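Local structure of uncharacterized protein VPA0106 (Vibrio parahaemolyticus, 3U07) at residues Pro342-Asp356 / Pro404-Asp418. The protein is of unknown function and combines DUF1254 and DUF1214 family regions in a single chain that probably carries a signal sequence. The protein carries 2 engineered substitutions. Numbering follows the deposited sequence.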
loop_
_atom_site.group_PDB
_atom_site.type_symbol
_atom_site.label_atom_id
_atom_site.label_comp_id
_atom_site.label_asym_id
_atom_site.label_seq_id
_atom_site.Cartn_x
_atom_site.Cartn_y
_atom_site.Cartn_z
ATOM N N PRO A 342 -14.701 16.508 -3.593
ATOM C CA PRO A 342 -13.550 16.463 -2.682
ATOM C C PRO A 342 -12.380 17.126 -3.421
ATOM O O PRO A 342 -12.329 17.078 -4.650
ATOM C CB PRO A 342 -13.315 14.964 -2.497
ATOM C CG PRO A 342 -14.669 14.363 -2.738
ATOM C CD PRO A 342 -15.146 15.146 -3.934
ATOM N N ASN A 343 -11.449 17.741 -2.703
ATOM C CA ASN A 343 -10.313 18.369 -3.375
ATOM C C ASN A 343 -9.248 17.350 -3.798
ATOM O O ASN A 343 -8.285 17.111 -3.067
ATOM C CB ASN A 343 -9.668 19.434 -2.479
ATOM C CG ASN A 343 -10.598 20.604 -2.198
ATOM O OD1 ASN A 343 -11.335 21.055 -3.078
ATOM N ND2 ASN A 343 -10.555 21.111 -0.973
ATOM N N VAL A 344 -9.436 16.740 -4.967
ATOM C CA VAL A 344 -8.476 15.768 -5.489
ATOM C C VAL A 344 -8.034 16.185 -6.888
ATOM O O VAL A 344 -8.816 16.745 -7.656
ATOM C CB VAL A 344 -9.057 14.344 -5.570
ATOM C CG1 VAL A 344 -9.558 13.909 -4.207
ATOM C CG2 VAL A 344 -10.154 14.288 -6.605
ATOM N N SER A 345 -6.781 15.907 -7.225
ATOM C CA SER A 345 -6.265 16.288 -8.534
ATOM C C SER A 345 -6.604 15.256 -9.592
ATOM O O SER A 345 -6.731 15.584 -10.771
ATOM C CB SER A 345 -4.740 16.463 -8.480
ATOM O OG SER A 345 -4.082 15.209 -8.350
ATOM N N GLU A 346 -6.760 14.004 -9.177
ATOM C CA GLU A 346 -7.050 12.947 -10.133
ATOM C C GLU A 346 -8.512 12.528 -10.174
ATOM O O GLU A 346 -9.217 12.822 -11.139
ATOM C CB GLU A 346 -6.157 11.737 -9.842
ATOM C CG GLU A 346 -4.685 12.095 -9.725
ATOM C CD GLU A 346 -4.225 13.001 -10.851
ATOM O OE1 GLU A 346 -4.280 12.577 -12.026
ATOM O OE2 GLU A 346 -3.814 14.139 -10.557
ATOM N N PHE A 347 -8.970 11.823 -9.146
ATOM C CA PHE A 347 -10.366 11.392 -9.110
ATOM C C PHE A 347 -10.723 10.803 -7.756
ATOM O O PHE A 347 -9.854 10.604 -6.909
ATOM C CB PHE A 347 -10.638 10.361 -10.214
ATOM C CG PHE A 347 -10.075 8.987 -9.935
ATOM C CD1 PHE A 347 -10.877 7.991 -9.379
ATOM C CD2 PHE A 347 -8.757 8.674 -10.271
ATOM C CE1 PHE A 347 -10.378 6.698 -9.168
ATOM C CE2 PHE A 347 -8.243 7.384 -10.061
ATOM C CZ PHE A 347 -9.058 6.396 -9.510
ATOM N N TRP A 348 -12.008 10.543 -7.546
ATOM C CA TRP A 348 -12.455 9.954 -6.293
ATOM C C TRP A 348 -13.577 8.958 -6.543
ATOM O O TRP A 348 -14.130 8.892 -7.645
ATOM C CB TRP A 348 -12.914 11.038 -5.314
ATOM C CG TRP A 348 -13.963 11.954 -5.848
ATOM C CD1 TRP A 348 -13.769 13.170 -6.434
ATOM C CD2 TRP A 348 -15.379 11.730 -5.849
ATOM N NE1 TRP A 348 -14.974 13.722 -6.797
ATOM C CE2 TRP A 348 -15.979 12.858 -6.452
ATOM C CE3 TRP A 348 -16.199 10.684 -5.400
ATOM C CZ2 TRP A 348 -17.364 12.973 -6.618
ATOM C CZ3 TRP A 348 -17.578 10.798 -5.567
ATOM C CH2 TRP A 348 -18.145 11.936 -6.171
ATOM N N SER A 349 -13.905 8.177 -5.520
ATOM C CA SER A 349 -14.946 7.167 -5.646
ATOM C C SER A 349 -15.437 6.713 -4.274
ATOM O O SER A 349 -14.774 6.930 -3.265
ATOM C CB SER A 349 -14.388 5.955 -6.392
ATOM O OG SER A 349 -13.313 5.374 -5.661
ATOM N N VAL A 350 -16.616 6.103 -4.245
ATOM C CA VAL A 350 -17.161 5.564 -3.010
ATOM C C VAL A 350 -17.633 4.174 -3.418
ATOM O O VAL A 350 -18.350 4.017 -4.404
ATOM C CB VAL A 350 -18.325 6.437 -2.438
ATOM C CG1 VAL A 350 -18.306 7.803 -3.074
ATOM C CG2 VAL A 350 -19.660 5.754 -2.616
ATOM N N THR A 351 -17.199 3.164 -2.675
ATOM C CA THR A 351 -17.545 1.781 -2.991
ATOM C C THR A 351 -18.283 1.113 -1.838
ATOM O O THR A 351 -18.014 1.394 -0.672
ATOM C CB THR A 351 -16.262 0.970 -3.321
ATOM O OG1 THR A 351 -15.515 1.656 -4.338
ATOM C CG2 THR A 351 -16.612 -0.431 -3.812
ATOM N N ILE A 352 -19.205 0.218 -2.172
ATOM C CA ILE A 352 -19.993 -0.484 -1.167
ATOM C C ILE A 352 -19.499 -1.902 -0.906
ATOM O O ILE A 352 -19.250 -2.663 -1.839
ATOM C CB ILE A 352 -21.479 -0.554 -1.589
ATOM C CG1 ILE A 352 -22.024 0.863 -1.782
ATOM C CG2 ILE A 352 -22.290 -1.323 -0.547
ATOM C CD1 ILE A 352 -21.826 1.770 -0.574
ATOM N N TYR A 353 -19.372 -2.247 0.371
ATOM C CA TYR A 353 -18.916 -3.572 0.782
ATOM C C TYR A 353 -19.844 -4.126 1.863
ATOM O O TYR A 353 -20.402 -3.367 2.660
ATOM C CB TYR A 353 -17.498 -3.494 1.354
ATOM C CG TYR A 353 -16.455 -2.952 0.403
ATOM C CD1 TYR A 353 -15.702 -3.810 -0.405
ATOM C CD2 TYR A 353 -16.213 -1.582 0.315
ATOM C CE1 TYR A 353 -14.734 -3.312 -1.273
ATOM C CE2 TYR A 353 -15.249 -1.074 -0.550
ATOM C CZ TYR A 353 -14.514 -1.943 -1.339
ATOM O OH TYR A 353 -13.559 -1.436 -2.188
ATOM N N GLY A 354 -20.008 -5.446 1.892
ATOM C CA GLY A 354 -20.844 -6.055 2.908
ATOM C C GLY A 354 -20.010 -6.234 4.162
ATOM O O GLY A 354 -18.836 -6.587 4.078
ATOM N N ASN A 355 -20.589 -5.983 5.330
ATOM C CA ASN A 355 -19.837 -6.134 6.574
ATOM C C ASN A 355 -19.464 -7.586 6.866
ATOM O O ASN A 355 -18.462 -7.856 7.535
ATOM C CB ASN A 355 -20.641 -5.596 7.760
ATOM C CG ASN A 355 -20.662 -4.087 7.813
ATOM O OD1 ASN A 355 -21.394 -3.441 7.069
ATOM N ND2 ASN A 355 -19.845 -3.514 8.690
ATOM N N ASP A 356 -20.269 -8.514 6.356
ATOM C CA ASP A 356 -20.065 -9.939 6.591
ATOM C C ASP A 356 -18.819 -10.560 5.968
ATOM O O ASP A 356 -18.070 -11.255 6.653
ATOM C CB ASP A 356 -21.311 -10.718 6.147
ATOM C CG ASP A 356 -21.682 -10.459 4.698
ATOM O OD1 ASP A 356 -22.658 -11.070 4.215
ATOM O OD2 ASP A 356 -21.001 -9.645 4.042
ATOM N N PRO A 404 -26.692 -3.550 -0.599
ATOM C CA PRO A 404 -27.264 -4.852 -0.238
ATOM C C PRO A 404 -28.291 -4.870 0.887
ATOM O O PRO A 404 -28.365 -3.946 1.694
ATOM C CB PRO A 404 -26.031 -5.668 0.113
ATOM C CG PRO A 404 -25.183 -4.661 0.808
ATOM C CD PRO A 404 -25.317 -3.428 -0.082
ATOM N N GLU A 405 -29.074 -5.947 0.922
ATOM C CA GLU A 405 -30.108 -6.158 1.934
ATOM C C GLU A 405 -29.470 -6.671 3.226
ATOM O O GLU A 405 -29.955 -7.627 3.831
ATOM C CB GLU A 405 -31.125 -7.193 1.446
ATOM C CG GLU A 405 -31.855 -6.815 0.170
ATOM C CD GLU A 405 -33.264 -6.325 0.426
ATOM O OE1 GLU A 405 -33.427 -5.317 1.144
ATOM O OE2 GLU A 405 -34.212 -6.953 -0.094
ATOM N N LYS A 406 -28.385 -6.031 3.642
ATOM C CA LYS A 406 -27.673 -6.421 4.854
ATOM C C LYS A 406 -26.765 -5.285 5.308
ATOM O O LYS A 406 -26.665 -4.262 4.639
ATOM C CB LYS A 406 -26.830 -7.667 4.577
ATOM C CG LYS A 406 -25.917 -7.544 3.362
ATOM C CD LYS A 406 -24.821 -8.603 3.376
ATOM C CE LYS A 406 -23.981 -8.552 2.105
ATOM N NZ LYS A 406 -22.881 -9.557 2.123
ATOM N N PRO A 407 -26.108 -5.441 6.466
ATOM C CA PRO A 407 -25.223 -4.366 6.917
ATOM C C PRO A 407 -24.112 -4.170 5.885
ATOM O O PRO A 407 -23.569 -5.139 5.355
ATOM C CB PRO A 407 -24.694 -4.895 8.247
ATOM C CG PRO A 407 -25.859 -5.691 8.767
ATOM C CD PRO A 407 -26.292 -6.449 7.527
ATOM N N PHE A 408 -23.785 -2.916 5.598
ATOM C CA PHE A 408 -22.747 -2.606 4.627
ATOM C C PHE A 408 -21.956 -1.398 5.093
ATOM O O PHE A 408 -22.344 -0.711 6.039
ATOM C CB PHE A 408 -23.380 -2.295 3.267
ATOM C CG PHE A 408 -24.202 -1.021 3.246
ATOM C CD1 PHE A 408 -23.613 0.200 2.923
ATOM C CD2 PHE A 408 -25.564 -1.048 3.556
ATOM C CE1 PHE A 408 -24.367 1.377 2.902
ATOM C CE2 PHE A 408 -26.327 0.121 3.538
ATOM C CZ PHE A 408 -25.730 1.335 3.210
ATOM N N TYR A 409 -20.819 -1.163 4.449
ATOM C CA TYR A 409 -20.025 0.010 4.759
ATOM C C TYR A 409 -19.574 0.594 3.434
ATOM O O TYR A 409 -19.565 -0.093 2.411
ATOM C CB TYR A 409 -18.824 -0.311 5.655
ATOM C CG TYR A 409 -17.848 -1.333 5.121
ATOM C CD1 TYR A 409 -18.077 -2.698 5.289
ATOM C CD2 TYR A 409 -16.669 -0.933 4.487
ATOM C CE1 TYR A 409 -17.153 -3.640 4.845
ATOM C CE2 TYR A 409 -15.737 -1.866 4.034
ATOM C CZ TYR A 409 -15.987 -3.218 4.219
ATOM O OH TYR A 409 -15.079 -4.153 3.779
ATOM N N ALA A 410 -19.231 1.872 3.446
ATOM C CA ALA A 410 -18.800 2.538 2.234
ATOM C C ALA A 410 -17.376 3.026 2.405
ATOM O O ALA A 410 -17.018 3.551 3.455
ATOM C CB ALA A 410 -19.730 3.719 1.926
ATOM N N ILE A 411 -16.567 2.828 1.369
ATOM C CA ILE A 411 -15.177 3.270 1.376
ATOM C C ILE A 411 -15.002 4.352 0.318
ATOM O O ILE A 411 -15.250 4.114 -0.862
ATOM C CB ILE A 411 -14.203 2.125 1.023
ATOM C CG1 ILE A 411 -14.167 1.083 2.146
ATOM C CG2 ILE A 411 -12.814 2.702 0.746
ATOM C CD1 ILE A 411 -13.572 1.584 3.448
HETATM N N MSE A 412 -14.591 5.544 0.736
HETATM C CA MSE A 412 -14.367 6.621 -0.217
HETATM C C MSE A 412 -12.857 6.708 -0.466
HETATM O O MSE A 412 -12.057 6.692 0.471
HETATM C CB MSE A 412 -14.893 7.951 0.328
HETATM C CG MSE A 412 -14.942 9.062 -0.717
HETATM SE SE MSE A 412 -15.938 10.632 -0.132
HETATM C CE MSE A 412 -17.481 9.717 0.557
ATOM N N ARG A 413 -12.472 6.771 -1.734
ATOM C CA ARG A 413 -11.059 6.848 -2.086
ATOM C C ARG A 413 -10.728 8.165 -2.779
ATOM O O ARG A 413 -11.505 8.669 -3.593
ATOM C CB ARG A 413 -10.677 5.652 -2.965
ATOM C CG ARG A 413 -10.769 4.320 -2.225
ATOM C CD ARG A 413 -10.301 3.156 -3.078
ATOM N NE ARG A 413 -10.162 1.932 -2.287
ATOM C CZ ARG A 413 -11.128 1.038 -2.098
ATOM N NH1 ARG A 413 -12.322 1.216 -2.645
ATOM N NH2 ARG A 413 -10.901 -0.036 -1.353
ATOM N N PHE A 414 -9.576 8.726 -2.434
ATOM C CA PHE A 414 -9.141 9.998 -3.003
ATOM C C PHE A 414 -7.749 9.849 -3.617
ATOM O O PHE A 414 -6.793 9.466 -2.942
ATOM C CB PHE A 414 -9.106 11.080 -1.918
ATOM C CG PHE A 414 -10.334 11.119 -1.046
ATOM C CD1 PHE A 414 -10.510 10.190 -0.024
ATOM C CD2 PHE A 414 -11.309 12.101 -1.234
ATOM C CE1 PHE A 414 -11.634 10.235 0.802
ATOM C CE2 PHE A 414 -12.442 12.158 -0.413
ATOM C CZ PHE A 414 -12.604 11.225 0.608
ATOM N N TYR A 415 -7.648 10.158 -4.903
ATOM C CA TYR A 415 -6.386 10.064 -5.626
ATOM C C TYR A 415 -5.907 11.469 -5.963
ATOM O O TYR A 415 -6.536 12.172 -6.750
ATOM C CB TYR A 415 -6.602 9.253 -6.899
ATOM C CG TYR A 415 -7.087 7.850 -6.625
ATOM C CD1 TYR A 415 -6.185 6.801 -6.434
ATOM C CD2 TYR A 415 -8.445 7.575 -6.516
ATOM C CE1 TYR A 415 -6.629 5.513 -6.141
ATOM C CE2 TYR A 415 -8.899 6.295 -6.221
ATOM C CZ TYR A 415 -7.990 5.269 -6.034
ATOM O OH TYR A 415 -8.443 4.007 -5.733
ATOM N N GLY A 416 -4.796 11.874 -5.355
ATOM C CA GLY A 416 -4.263 13.202 -5.589
ATOM C C GLY A 416 -4.939 14.192 -4.658
ATOM O O GLY A 416 -5.169 15.350 -5.016
ATOM N N ALA A 417 -5.249 13.725 -3.452
ATOM C CA ALA A 417 -5.917 14.532 -2.436
ATOM C C ALA A 417 -5.054 15.662 -1.895
ATOM O O ALA A 417 -3.828 15.571 -1.903
ATOM C CB ALA A 417 -6.356 13.640 -1.288
ATOM N N ASP A 418 -5.706 16.722 -1.411
ATOM C CA ASP A 418 -4.991 17.860 -0.843
ATOM C C ASP A 418 -4.612 17.560 0.607
ATOM O O ASP A 418 -4.913 16.481 1.117
ATOM C CB ASP A 418 -5.834 19.148 -0.951
ATOM C CG ASP A 418 -7.038 19.173 -0.007
ATOM O OD1 ASP A 418 -7.361 18.147 0.628
ATOM O OD2 ASP A 418 -7.673 20.242 0.092
HETATM O O HOH W 1 -10.031 19.025 1.518
HETATM O O HOH W 2 -14.058 3.654 -3.428
#
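Phe347 and Tyr415 lie in an offset stack, planes 16° apart and centroids 4.1 Å from each other, on one face of the antiparallel pair formed by the central strands of a four-stranded DUF1214 sheet. The stack is built on two of the three residues of a classic beta bulge, where Glu346 and Phe347 are set together against Tyr415, whose carbonyl O takes the Glu346 N-H at 3.0 Å and, more weakly, that of Phe347. Further along the same face, Arg413 stretches out straight as far as NE and meets the Tyr353 hydroxyl end-on. NH1 and NH2 both donate to Tyr353 OH, at 3.0 and 3.1 Å, with the oxygen in the guanidinium plane, while Ile411 CG2 covers one face of that group. Tyr353 OH also bonds to Ile78 O, and Ser349 OG and Tyr415 OH share Asp81 OD2, tying this face to Ile78 and Asp81. With CG held between its backbone N and carbonyl carbon (chi1 58°), Tyr409 turns one face of its ring to Tyr353 CB, a CH-pi contact 3.6 Å from the centroid; the two tyrosine rings are nearly parallel but offset. On the other face, largely apolar, Ile352 CD1 rests on Ala410 CB, and Pro342, from the loop before the strand, brings CB to the Phe414 ring edge. Beyond the strand ends, Lys406 NZ bridges both carboxylate oxygens of Asp356 through their syn lone pairs, 2.6 Å from OD1 and 2.7 Å from OD2.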